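Local coordinates for protein agmatinase (Burkholderia thailandensis, PDB 4DZ4) that probably hydrolyses agmatine to putrescine and urea, as a two-manganese enzyme of the arginase family, at residues A273-L278 with L313-Q318. Residues are numbered along the deposited sequence; the frame is centred on the assembly and turned at random.
Sequences AIVRGL and LCLWRQ
L315 reaches across from helix 300-323 and sets its forked end against the end of helix 268-276 and the residues that follow it, where V275, R276 and L278 receive it. Its CG lies anti to the carbonyl carbon (chi1 -71°) and CD1 continues the chain in extended form (chi2 170°), which carries both methyls to the neighbouring backbone. L315 CD1 comes up to 3.3 Å from V275 O. The same methyl touches two side chains, which meet it from directions roughly at right angles. CG1 of V275 is 4.3 Å from L315 CD1. CB of L278 is 4.1 Å from L315 CD1. The other branch, CD2 of L315, rests on main chain, 3.9 Å from both R276 O and L278 C. The touch is thus one leucine fork against a helix end, purely van der Waals. L278 meets it with CB, while the end of its side chain leads away, and L278 packs on L229 of helix 225-236. The carbonyl that CD1 covers is not left without a donor, because L278 N bonds to V275 O (3.1 Å). R276 offers backbone to L315; its CB points away from L315, yet NE reaches a salt bridge with D311, two residues before L313 on helix 300-323, a second tie between the two helices. W88 also packs on L315. The contact joins two helices of the arginase-type alpha/beta fold that flank strand 282-289 in sequence; helix 225-236 adjoins 268-276, while L313 and W316 pack helix 300-323 onto sheet strands 49-54 and 131-136.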
ATOM      1  N   ALA B 273     -28.407  -7.149   1.495  1.00 12.61           N
ATOM      2  CA  ALA B 273     -29.811  -7.344   1.112  1.00 13.74           C
ATOM      3  C   ALA B 273     -30.374  -8.555   1.878  1.00 14.15           C
ATOM      4  O   ALA B 273     -31.526  -8.533   2.334  1.00 14.92           O
ATOM      5  CB  ALA B 273     -29.930  -7.572  -0.390  1.00 13.62           C
ATOM      6  N   ILE B 274     -29.557  -9.603   2.008  1.00 13.36           N
ATOM      7  CA  ILE B 274     -29.956 -10.797   2.770  1.00 13.68           C
ATOM      8  C   ILE B 274     -30.088 -10.479   4.266  1.00 13.38           C
ATOM      9  O   ILE B 274     -31.148 -10.715   4.854  1.00 13.83           O
ATOM     10  CB  ILE B 274     -28.984 -11.980   2.536  1.00 13.28           C
ATOM     11  CG1 ILE B 274     -29.000 -12.394   1.057  1.00 13.44           C
ATOM     12  CG2 ILE B 274     -29.368 -13.175   3.412  1.00 13.53           C
ATOM     13  CD1 ILE B 274     -27.784 -13.238   0.673  1.00 12.94           C
ATOM     14  N   VAL B 275     -29.048  -9.917   4.866  1.00 12.32           N
ATOM     15  CA  VAL B 275     -29.061  -9.631   6.311  1.00 12.71           C
ATOM     16  C   VAL B 275     -30.209  -8.709   6.695  1.00 13.26           C
ATOM     17  O   VAL B 275     -30.937  -8.969   7.678  1.00 13.87           O
ATOM     18  CB  VAL B 275     -27.705  -9.092   6.810  1.00 12.02           C
ATOM     19  CG1 VAL B 275     -27.783  -8.649   8.285  1.00 12.28           C
ATOM     20  CG2 VAL B 275     -26.661 -10.204   6.673  1.00 11.51           C
ATOM     21  N   ARG B 276     -30.431  -7.684   5.883  1.00 13.26           N
ATOM     22  CA  ARG B 276     -31.486  -6.728   6.164  1.00 14.28           C
ATOM     23  C   ARG B 276     -32.882  -7.336   6.156  1.00 15.31           C
ATOM     24  O   ARG B 276     -33.802  -6.769   6.763  1.00 16.05           O
ATOM     25  CB  ARG B 276     -31.429  -5.557   5.197  1.00 14.49           C
ATOM     26  CG  ARG B 276     -30.249  -4.626   5.467  1.00 14.13           C
ATOM     27  CD  ARG B 276     -30.132  -3.619   4.340  1.00 14.61           C
ATOM     28  NE  ARG B 276     -28.862  -2.868   4.406  1.00 14.77           N
ATOM     29  CZ  ARG B 276     -28.423  -2.112   3.401  1.00 15.18           C
ATOM     30  NH1 ARG B 276     -29.148  -2.013   2.283  1.00 15.34           N
ATOM     31  NH2 ARG B 276     -27.279  -1.449   3.507  1.00 15.17           N
ATOM     32  N   GLY B 277     -33.046  -8.474   5.490  1.00 15.58           N
ATOM     33  CA  GLY B 277     -34.365  -9.090   5.365  1.00 17.09           C
ATOM     34  C   GLY B 277     -34.682 -10.126   6.444  1.00 17.50           C
ATOM     35  O   GLY B 277     -35.733 -10.781   6.390  1.00 18.15           O
ATOM     36  N   LEU B 278     -33.763 -10.297   7.401  1.00 17.07           N
ATOM     37  CA  LEU B 278     -33.858 -11.394   8.376  1.00 18.03           C
ATOM     38  C   LEU B 278     -34.661 -11.060   9.638  1.00 18.92           C
ATOM     39  O   LEU B 278     -34.510 -11.724  10.657  1.00 19.26           O
ATOM     40  CB  LEU B 278     -32.464 -11.892   8.755  1.00 17.72           C
ATOM     41  CG  LEU B 278     -31.814 -12.722   7.651  1.00 17.88           C
ATOM     42  CD1 LEU B 278     -30.406 -13.059   8.080  1.00 17.88           C
ATOM     43  CD2 LEU B 278     -32.593 -13.973   7.309  1.00 18.83           C
ATOM     44  N   LEU B 313     -27.717  -4.763  14.436  1.00 12.37           N
ATOM     45  CA  LEU B 313     -28.319  -3.879  15.457  1.00 12.77           C
ATOM     46  C   LEU B 313     -29.732  -3.432  15.061  1.00 13.82           C
ATOM     47  O   LEU B 313     -30.619  -3.389  15.895  1.00 14.32           O
ATOM     48  CB  LEU B 313     -27.467  -2.637  15.746  1.00 12.55           C
ATOM     49  CG  LEU B 313     -26.090  -3.007  16.327  1.00 11.89           C
ATOM     50  CD1 LEU B 313     -25.246  -1.757  16.549  1.00 12.24           C
ATOM     51  CD2 LEU B 313     -26.278  -3.730  17.646  1.00 12.15           C
ATOM     52  N   CYS B 314     -29.916  -3.083  13.798  1.00 13.74           N
ATOM     53  CA  CYS B 314     -31.202  -2.573  13.359  1.00 14.95           C
ATOM     54  C   CYS B 314     -32.263  -3.658  13.426  1.00 15.32           C
ATOM     55  O   CYS B 314     -33.406  -3.368  13.771  1.00 16.05           O
ATOM     56  CB  CYS B 314     -31.067  -1.964  11.955  1.00 15.18           C
ATOM     57  SG  CYS B 314     -30.154  -0.405  11.940  1.00 15.87           S
ATOM     58  N   LEU B 315     -31.877  -4.901  13.116  1.00 14.94           N
ATOM     59  CA  LEU B 315     -32.791  -6.044  13.247  1.00 15.51           C
ATOM     60  C   LEU B 315     -33.256  -6.165  14.692  1.00 16.03           C
ATOM     61  O   LEU B 315     -34.458  -6.319  14.946  1.00 17.22           O
ATOM     62  CB  LEU B 315     -32.163  -7.347  12.790  1.00 14.98           C
ATOM     63  CG  LEU B 315     -31.941  -7.478  11.269  1.00 15.04           C
ATOM     64  CD1 LEU B 315     -31.090  -8.708  10.984  1.00 14.89           C
ATOM     65  CD2 LEU B 315     -33.279  -7.585  10.556  1.00 16.03           C
ATOM     66  N   TRP B 316     -32.315  -6.066  15.633  1.00 15.22           N
ATOM     67  CA  TRP B 316     -32.705  -6.074  17.046  1.00 16.04           C
ATOM     68  C   TRP B 316     -33.574  -4.904  17.468  1.00 16.62           C
ATOM     69  O   TRP B 316     -34.488  -5.088  18.284  1.00 17.21           O
ATOM     70  CB  TRP B 316     -31.484  -6.231  17.952  1.00 15.63           C
ATOM     71  CG  TRP B 316     -30.955  -7.647  18.017  1.00 15.27           C
ATOM     72  CD1 TRP B 316     -31.667  -8.835  18.240  1.00 15.86           C
ATOM     73  CD2 TRP B 316     -29.544  -8.067  17.898  1.00 14.75           C
ATOM     74  NE1 TRP B 316     -30.818  -9.926  18.246  1.00 15.40           N
ATOM     75  CE2 TRP B 316     -29.532  -9.536  18.058  1.00 14.86           C
ATOM     76  CE3 TRP B 316     -28.345  -7.399  17.679  1.00 14.29           C
ATOM     77  CZ2 TRP B 316     -28.348 -10.282  17.984  1.00 14.31           C
ATOM     78  CZ3 TRP B 316     -27.158  -8.161  17.610  1.00 13.90           C
ATOM     79  CH2 TRP B 316     -27.165  -9.565  17.795  1.00 13.65           C
ATOM     80  N   ARG B 317     -33.299  -3.703  16.938  1.00 16.73           N
ATOM     81  CA  ARG B 317     -34.130  -2.516  17.249  1.00 17.72           C
ATOM     82  C   ARG B 317     -35.555  -2.824  16.813  1.00 18.69           C
ATOM     83  O   ARG B 317     -36.502  -2.557  17.555  1.00 19.68           O
ATOM     84  CB  ARG B 317     -33.608  -1.248  16.548  1.00 18.09           C
ATOM     85  CG  ARG B 317     -34.297   0.054  16.964  1.00 19.34           C
ATOM     86  CD  ARG B 317     -35.549   0.293  16.125  1.00 20.43           C
ATOM     87  NE  ARG B 317     -36.341   1.409  16.617  1.00 22.28           N
ATOM     88  CZ  ARG B 317     -37.439   1.872  16.020  1.00 23.22           C
ATOM     89  NH1 ARG B 317     -37.882   1.321  14.903  1.00 22.90           N
ATOM     90  NH2 ARG B 317     -38.108   2.880  16.553  1.00 25.23           N
ATOM     91  N   GLN B 318     -35.704  -3.394  15.622  1.00 18.37           N
ATOM     92  CA  GLN B 318     -37.043  -3.694  15.100  1.00 19.28           C
ATOM     93  C   GLN B 318     -37.790  -4.734  15.920  1.00 19.63           C
ATOM     94  O   GLN B 318     -39.008  -4.581  16.145  1.00 20.69           O
ATOM     95  CB  GLN B 318     -36.989  -4.117  13.627  1.00 19.62           C
ATOM     96  CG  GLN B 318     -36.619  -2.993  12.666  1.00 20.34           C
ATOM     97  CD  GLN B 318     -37.652  -1.868  12.600  1.00 21.79           C
ATOM     98  OE1 GLN B 318     -37.859  -1.134  13.574  1.00 22.49           O
ATOM     99  NE2 GLN B 318     -38.296  -1.714  11.438  1.00 22.45           N
TER